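Local coordinates for putative polysaccharide binding proteins (DUF1812) (Bacteroides thetaiotaomicron VPI-5482, PDB 3GF8), which is an outer-membrane lipoprotein of the FimB/Mfa2 family that probably takes part in assembling or anchoring fimbriae, at residues F154-Y159 with I269-S274; Y170-I175 with A208-N213. All blocks are in the same frame, centred on the assembly; numbering follows the deposited sequence.

Contact 1: residues F154-Y159 with I269-S274; sequences FGFQSY and IIFFLS
The ring of Phe271 lodges against Phe154 and Phe156 of the neighbouring parallel strand, all three side chains emerging on the same face. Its CE1 meets CD1 of Phe154 at 3.5 Å, with the ring planes inclined at 51°. Its CD1 approaches CE2 of Phe156 equally closely, but there the ring planes are nearly parallel, 6° apart, and slid past each other so that the rings barely overlap. In both Phe156 and Phe271 CG lies anti to the carbonyl carbon (chi1 near -60°), and the two side chains run alongside each other, pointing the same way. An alanine at Phe271 would probably open a gap against both phenylalanines and leave their rings freer to shift. Ile269 CD1 adds a further bump at the edge of the Phe154 ring, and Leu273 CD1 lies off the edge of the Phe156 ring, nearest to Phe156 CB at 4.2 Å.

On the reverse face, bare Gly155 makes room for Ile270, whose CD1 settles 4.0 Å from Gly155 CA. Beside it the extended Gln157 lies alongside Phe272, bringing OE1 to 3.2 Å from ring atom CE2, while its amide also rests on Ile270 CG2. Five backbone hydrogen bonds, among them Gln157 N to Phe271 O at 2.8 Å, hold this register, and a water links Ser158 OG to Leu273 O.

Strand 266-273 is flanked on its other side by strand 279-284, and strand 139-158 by 209-214. Over the aromatic face lie Leu225 and Leu227 of strand 224-229, Phe237, which meets Phe271 edge-to-face, and helix 241-246.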
loop_
_atom_site.group_PDB
_atom_site.type_symbol
_atom_site.label_atom_id
_atom_site.label_comp_id
_atom_site.label_asym_id
_atom_site.label_seq_id
_atom_site.Cartn_x
_atom_site.Cartn_y
_atom_site.Cartn_z
ATOM N N PHE A 154 -5.617 -7.809 -12.516
ATOM C CA PHE A 154 -5.023 -7.955 -13.830
ATOM C C PHE A 154 -5.876 -8.826 -14.742
ATOM O O PHE A 154 -6.341 -9.878 -14.345
ATOM C CB PHE A 154 -3.640 -8.555 -13.759
ATOM C CG PHE A 154 -2.607 -7.676 -13.121
ATOM C CD1 PHE A 154 -2.348 -6.420 -13.607
ATOM C CD2 PHE A 154 -1.833 -8.137 -12.081
ATOM C CE1 PHE A 154 -1.356 -5.636 -13.051
ATOM C CE2 PHE A 154 -0.829 -7.346 -11.524
ATOM C CZ PHE A 154 -0.597 -6.107 -12.013
ATOM N N GLY A 155 -6.071 -8.346 -15.970
ATOM C CA GLY A 155 -6.648 -9.115 -17.058
ATOM C C GLY A 155 -5.647 -9.232 -18.195
ATOM O O GLY A 155 -4.839 -8.329 -18.449
ATOM N N PHE A 156 -5.671 -10.359 -18.887
ATOM C CA PHE A 156 -4.762 -10.570 -19.979
ATOM C C PHE A 156 -5.579 -11.073 -21.147
ATOM O O PHE A 156 -6.198 -12.114 -21.039
ATOM C CB PHE A 156 -3.675 -11.588 -19.579
ATOM C CG PHE A 156 -2.919 -11.197 -18.349
ATOM C CD1 PHE A 156 -3.398 -11.521 -17.109
ATOM C CD2 PHE A 156 -1.740 -10.480 -18.445
ATOM C CE1 PHE A 156 -2.723 -11.119 -15.975
ATOM C CE2 PHE A 156 -1.063 -10.075 -17.318
ATOM C CZ PHE A 156 -1.542 -10.393 -16.090
ATOM N N GLN A 157 -5.563 -10.334 -22.260
ATOM C CA GLN A 157 -6.258 -10.716 -23.490
ATOM C C GLN A 157 -5.430 -10.512 -24.744
ATOM O O GLN A 157 -4.496 -9.692 -24.822
ATOM C CB GLN A 157 -7.500 -9.863 -23.696
ATOM C CG GLN A 157 -8.429 -9.748 -22.534
ATOM C CD GLN A 157 -9.449 -8.616 -22.730
ATOM O OE1 GLN A 157 -9.545 -8.029 -23.813
ATOM N NE2 GLN A 157 -10.216 -8.314 -21.674
ATOM N N SER A 158 -5.832 -11.236 -25.761
ATOM C CA SER A 158 -5.318 -11.055 -27.092
ATOM C C SER A 158 -5.691 -9.661 -27.601
ATOM O O SER A 158 -6.862 -9.262 -27.538
ATOM C CB SER A 158 -5.945 -12.111 -28.010
ATOM O OG SER A 158 -5.550 -11.879 -29.346
ATOM N N TYR A 159 -4.702 -8.942 -28.119
ATOM C CA TYR A 159 -4.926 -7.636 -28.688
ATOM C C TYR A 159 -5.825 -7.700 -29.917
ATOM O O TYR A 159 -6.710 -6.874 -30.070
ATOM C CB TYR A 159 -3.608 -6.978 -29.091
ATOM C CG TYR A 159 -3.816 -5.697 -29.862
ATOM C CD1 TYR A 159 -4.291 -4.574 -29.227
ATOM C CD2 TYR A 159 -3.617 -5.643 -31.241
ATOM C CE1 TYR A 159 -4.503 -3.416 -29.902
ATOM C CE2 TYR A 159 -3.844 -4.485 -31.945
ATOM C CZ TYR A 159 -4.284 -3.374 -31.263
ATOM O OH TYR A 159 -4.525 -2.207 -31.910
ATOM N N ILE A 269 -5.927 -3.241 -14.389
ATOM C CA ILE A 269 -5.131 -3.193 -15.591
ATOM C C ILE A 269 -5.456 -4.370 -16.479
ATOM O O ILE A 269 -5.311 -5.535 -16.064
ATOM C CB ILE A 269 -3.634 -3.220 -15.246
ATOM C CG1 ILE A 269 -3.329 -2.176 -14.146
ATOM C CG2 ILE A 269 -2.795 -3.056 -16.532
ATOM C CD1 ILE A 269 -1.850 -1.972 -13.888
ATOM N N ILE A 270 -5.930 -4.078 -17.689
ATOM C CA ILE A 270 -5.965 -5.062 -18.755
ATOM C C ILE A 270 -4.718 -4.930 -19.650
ATOM O O ILE A 270 -4.437 -3.850 -20.166
ATOM C CB ILE A 270 -7.177 -4.920 -19.671
ATOM C CG1 ILE A 270 -8.477 -4.729 -18.885
ATOM C CG2 ILE A 270 -7.319 -6.174 -20.480
ATOM C CD1 ILE A 270 -8.754 -5.826 -17.920
ATOM N N PHE A 271 -3.996 -6.035 -19.842
ATOM C CA PHE A 271 -3.014 -6.162 -20.906
ATOM C C PHE A 271 -3.608 -6.787 -22.165
ATOM O O PHE A 271 -4.247 -7.869 -22.124
ATOM C CB PHE A 271 -1.838 -7.015 -20.442
ATOM C CG PHE A 271 -1.145 -6.457 -19.242
ATOM C CD1 PHE A 271 -1.654 -6.672 -17.986
ATOM C CD2 PHE A 271 0.005 -5.716 -19.378
ATOM C CE1 PHE A 271 -1.041 -6.160 -16.889
ATOM C CE2 PHE A 271 0.630 -5.203 -18.277
ATOM C CZ PHE A 271 0.103 -5.422 -17.034
ATOM N N PHE A 272 -3.385 -6.090 -23.278
ATOM C CA PHE A 272 -3.741 -6.552 -24.604
ATOM C C PHE A 272 -2.459 -6.990 -25.279
ATOM O O PHE A 272 -1.599 -6.158 -25.600
ATOM C CB PHE A 272 -4.430 -5.447 -25.397
ATOM C CG PHE A 272 -5.739 -5.069 -24.821
ATOM C CD1 PHE A 272 -5.802 -4.229 -23.725
ATOM C CD2 PHE A 272 -6.902 -5.623 -25.309
ATOM C CE1 PHE A 272 -7.019 -3.916 -23.159
ATOM C CE2 PHE A 272 -8.124 -5.324 -24.741
ATOM C CZ PHE A 272 -8.186 -4.472 -23.674
ATOM N N LEU A 273 -2.318 -8.297 -25.465
ATOM C CA LEU A 273 -1.033 -8.873 -25.865
ATOM C C LEU A 273 -1.031 -9.370 -27.292
ATOM O O LEU A 273 -2.071 -9.753 -27.855
ATOM C CB LEU A 273 -0.696 -10.043 -24.974
ATOM C CG LEU A 273 -0.699 -9.716 -23.501
ATOM C CD1 LEU A 273 -0.911 -10.969 -22.745
ATOM C CD2 LEU A 273 0.638 -9.091 -23.189
ATOM N N SER A 274 0.161 -9.354 -27.865
ATOM C CA SER A 274 0.403 -10.007 -29.125
ATOM C C SER A 274 0.477 -11.519 -28.869
ATOM O O SER A 274 0.599 -11.984 -27.723
ATOM C CB SER A 274 1.712 -9.512 -29.745
ATOM O OG SER A 274 2.852 -10.043 -29.083
HETATM O O HOH W 1 -3.048 -10.626 -30.539
#

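Contact 2: residues Y170-I175 with A208-N213; sequences YDYEII and AYVDMN
Tyr172 faces Val210, and Ile174 faces Met212, across two strands that run in the same direction with their axes 8.3 Å apart and inclined at 23°. That spacing is too wide for backbone pairing. The CA atoms of Ile174 and Met212 lie 8.1 Å apart, and the gap is bridged mainly through side chains, with Tyr172, Ile174, Val210 and Met212 all directed inward.

Val210 presses one methyl onto the phenol ring. With chi1 at -66°, CG1 stands anti to the carbonyl carbon and is placed over a face of Tyr172 at 4.0 Å from the ring centroid, a CH-pi contact displaced toward the rim atoms CD1 and CE1. The phenol oxygen is tied beyond the contact, where Tyr172 OH hydrogen-bonds Met167 O.

The arrangement is consistent with a beta sandwich, as in the transthyretin-like clan to which the family belongs: strand 170-176, paired with 193-195 and 224-229, belongs to one layer, and strand 209-214, between 139-158 and 199-201, to the layer facing it.

Met212, a selenomethionine here, spans the remaining distance. A bend at its last torsion, chi3 70°, turns CE onto the backbone of the opposing strand, where it lies 3.6 Å from Tyr172 O and the same distance from Ile174 N, and also brushes Glu173 CA. Behind the methyl, SE is wedged between Tyr172 CB at 4.2 Å and Ile174 CG1 at 4.1 Å, so the bent chain fits into the groove between these two neighbours on the facing strand. Glu173 points the other way, its OE1 hydrogen-bonded to Ser194 OG, while Val152 and Phe154 of strand 139-158 pack against both Ile174 and Met212.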
loop_
_atom_site.group_PDB
_atom_site.type_symbol
_atom_site.label_atom_id
_atom_site.label_comp_id
_atom_site.label_asym_id
_atom_site.label_seq_id
_atom_site.Cartn_x
_atom_site.Cartn_y
_atom_site.Cartn_z
ATOM N N TYR A 170 -1.252 -20.178 -16.648
ATOM C CA TYR A 170 -0.085 -19.492 -16.072
ATOM C C TYR A 170 -0.148 -19.246 -14.573
ATOM O O TYR A 170 -1.221 -19.167 -14.006
ATOM C CB TYR A 170 0.049 -18.155 -16.781
ATOM C CG TYR A 170 0.010 -18.369 -18.242
ATOM C CD1 TYR A 170 1.159 -18.746 -18.919
ATOM C CD2 TYR A 170 -1.187 -18.275 -18.952
ATOM C CE1 TYR A 170 1.135 -18.993 -20.264
ATOM C CE2 TYR A 170 -1.216 -18.498 -20.293
ATOM C CZ TYR A 170 -0.040 -18.874 -20.946
ATOM O OH TYR A 170 -0.033 -19.123 -22.291
ATOM N N ASP A 171 1.015 -19.109 -13.963
ATOM C CA ASP A 171 1.147 -18.487 -12.660
ATOM C C ASP A 171 1.530 -16.997 -12.760
ATOM O O ASP A 171 2.182 -16.565 -13.733
ATOM C CB ASP A 171 2.227 -19.179 -11.859
ATOM C CG ASP A 171 1.875 -20.602 -11.516
ATOM O OD1 ASP A 171 0.650 -20.938 -11.448
ATOM O OD2 ASP A 171 2.854 -21.373 -11.330
ATOM N N TYR A 172 1.170 -16.258 -11.712
ATOM C CA TYR A 172 1.236 -14.804 -11.673
ATOM C C TYR A 172 1.914 -14.371 -10.412
ATOM O O TYR A 172 1.524 -14.814 -9.317
ATOM C CB TYR A 172 -0.158 -14.230 -11.659
ATOM C CG TYR A 172 -1.013 -14.748 -12.764
ATOM C CD1 TYR A 172 -1.664 -15.980 -12.649
ATOM C CD2 TYR A 172 -1.137 -14.037 -13.951
ATOM C CE1 TYR A 172 -2.446 -16.474 -13.698
ATOM C CE2 TYR A 172 -1.934 -14.480 -14.953
ATOM C CZ TYR A 172 -2.564 -15.732 -14.836
ATOM O OH TYR A 172 -3.338 -16.190 -15.874
ATOM N N GLU A 173 2.902 -13.488 -10.575
ATOM C CA GLU A 173 3.629 -12.917 -9.479
ATOM C C GLU A 173 3.892 -11.419 -9.633
ATOM O O GLU A 173 4.186 -10.932 -10.731
ATOM C CB GLU A 173 5.019 -13.564 -9.374
ATOM C CG GLU A 173 5.074 -15.065 -9.324
ATOM C CD GLU A 173 6.521 -15.520 -9.384
ATOM O OE1 GLU A 173 7.217 -15.489 -8.333
ATOM O OE2 GLU A 173 6.969 -15.861 -10.498
ATOM N N ILE A 174 3.826 -10.719 -8.508
ATOM C CA ILE A 174 4.384 -9.389 -8.357
ATOM C C ILE A 174 5.586 -9.632 -7.433
ATOM O O ILE A 174 5.426 -10.270 -6.382
ATOM C CB ILE A 174 3.356 -8.409 -7.745
ATOM C CG1 ILE A 174 2.207 -8.172 -8.755
ATOM C CG2 ILE A 174 4.026 -7.104 -7.353
ATOM C CD1 ILE A 174 1.138 -7.181 -8.334
ATOM N N ILE A 175 6.774 -9.181 -7.847
ATOM C CA ILE A 175 8.034 -9.479 -7.149
ATOM C C ILE A 175 8.669 -8.186 -6.653
ATOM O O ILE A 175 8.927 -7.298 -7.411
ATOM C CB ILE A 175 9.020 -10.271 -8.050
ATOM C CG1 ILE A 175 8.368 -11.597 -8.457
ATOM C CG2 ILE A 175 10.392 -10.489 -7.320
ATOM C CD1 ILE A 175 9.015 -12.351 -9.634
ATOM N N ALA A 208 -12.500 -12.819 -17.376
ATOM C CA ALA A 208 -11.390 -13.387 -16.581
ATOM C C ALA A 208 -10.361 -12.401 -15.992
ATOM O O ALA A 208 -9.894 -11.496 -16.667
ATOM C CB ALA A 208 -10.650 -14.439 -17.405
ATOM N N TYR A 209 -9.964 -12.624 -14.748
ATOM C CA TYR A 209 -8.955 -11.808 -14.113
ATOM C C TYR A 209 -8.317 -12.505 -12.884
ATOM O O TYR A 209 -8.846 -13.480 -12.403
ATOM C CB TYR A 209 -9.595 -10.477 -13.727
ATOM C CG TYR A 209 -10.711 -10.569 -12.688
ATOM C CD1 TYR A 209 -10.424 -10.552 -11.321
ATOM C CD2 TYR A 209 -12.044 -10.642 -13.070
ATOM C CE1 TYR A 209 -11.438 -10.626 -10.365
ATOM C CE2 TYR A 209 -13.071 -10.718 -12.115
ATOM C CZ TYR A 209 -12.754 -10.704 -10.774
ATOM O OH TYR A 209 -13.740 -10.756 -9.844
ATOM N N VAL A 210 -7.189 -11.992 -12.392
ATOM C CA VAL A 210 -6.631 -12.387 -11.085
ATOM C C VAL A 210 -6.571 -11.172 -10.192
ATOM O O VAL A 210 -6.230 -10.078 -10.656
ATOM C CB VAL A 210 -5.190 -12.972 -11.205
ATOM C CG1 VAL A 210 -5.187 -14.294 -11.965
ATOM C CG2 VAL A 210 -4.279 -12.040 -11.882
ATOM N N ASP A 211 -6.902 -11.331 -8.915
ATOM C CA ASP A 211 -6.729 -10.250 -7.963
ATOM C C ASP A 211 -5.553 -10.551 -7.106
ATOM O O ASP A 211 -5.470 -11.635 -6.509
ATOM C CB ASP A 211 -7.917 -10.072 -7.026
ATOM C CG ASP A 211 -9.125 -9.451 -7.704
ATOM O OD1 ASP A 211 -8.961 -8.882 -8.795
ATOM O OD2 ASP A 211 -10.249 -9.541 -7.128
HETATM N N MSE A 212 -4.682 -9.556 -7.006
HETATM C CA MSE A 212 -3.446 -9.612 -6.231
HETATM C C MSE A 212 -3.337 -8.399 -5.347
HETATM O O MSE A 212 -3.996 -7.386 -5.595
HETATM C CB MSE A 212 -2.280 -9.563 -7.211
HETATM C CG MSE A 212 -2.450 -10.602 -8.333
HETATM SE SE MSE A 212 -0.924 -10.747 -9.529
HETATM C CE MSE A 212 0.286 -11.527 -8.405
ATOM N N ASN A 213 -2.460 -8.455 -4.356
ATOM C CA ASN A 213 -2.056 -7.234 -3.652
ATOM C C ASN A 213 -0.574 -7.177 -3.268
ATOM O O ASN A 213 0.085 -8.180 -3.154
ATOM C CB ASN A 213 -2.967 -6.877 -2.448
ATOM C CG ASN A 213 -3.044 -7.943 -1.348
ATOM O OD1 ASN A 213 -3.767 -7.746 -0.351
ATOM N ND2 ASN A 213 -2.379 -9.063 -1.523
#

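The two contacts lie about 13 Å apart, centre to centre, and contact 2 is nested within the chain loop that contact 1 closes. They join through strand 139-158, which pairs with 266-273 on one side and 209-214 on the other; Phe154 N lies 3.0 Å from Val210 O, a probable hydrogen bond across the second of these seams. Side chains complete the junction: Phe156 CE1 comes within 3.6 Å of Tyr172 CE2, and Phe154 CE2 within 3.8 Å of Ile174 CD1. The aromatic cluster of contact 1 thus runs on into the interlayer core of contact 2, the first contact binding strands within a layer and the second packing layer on layer.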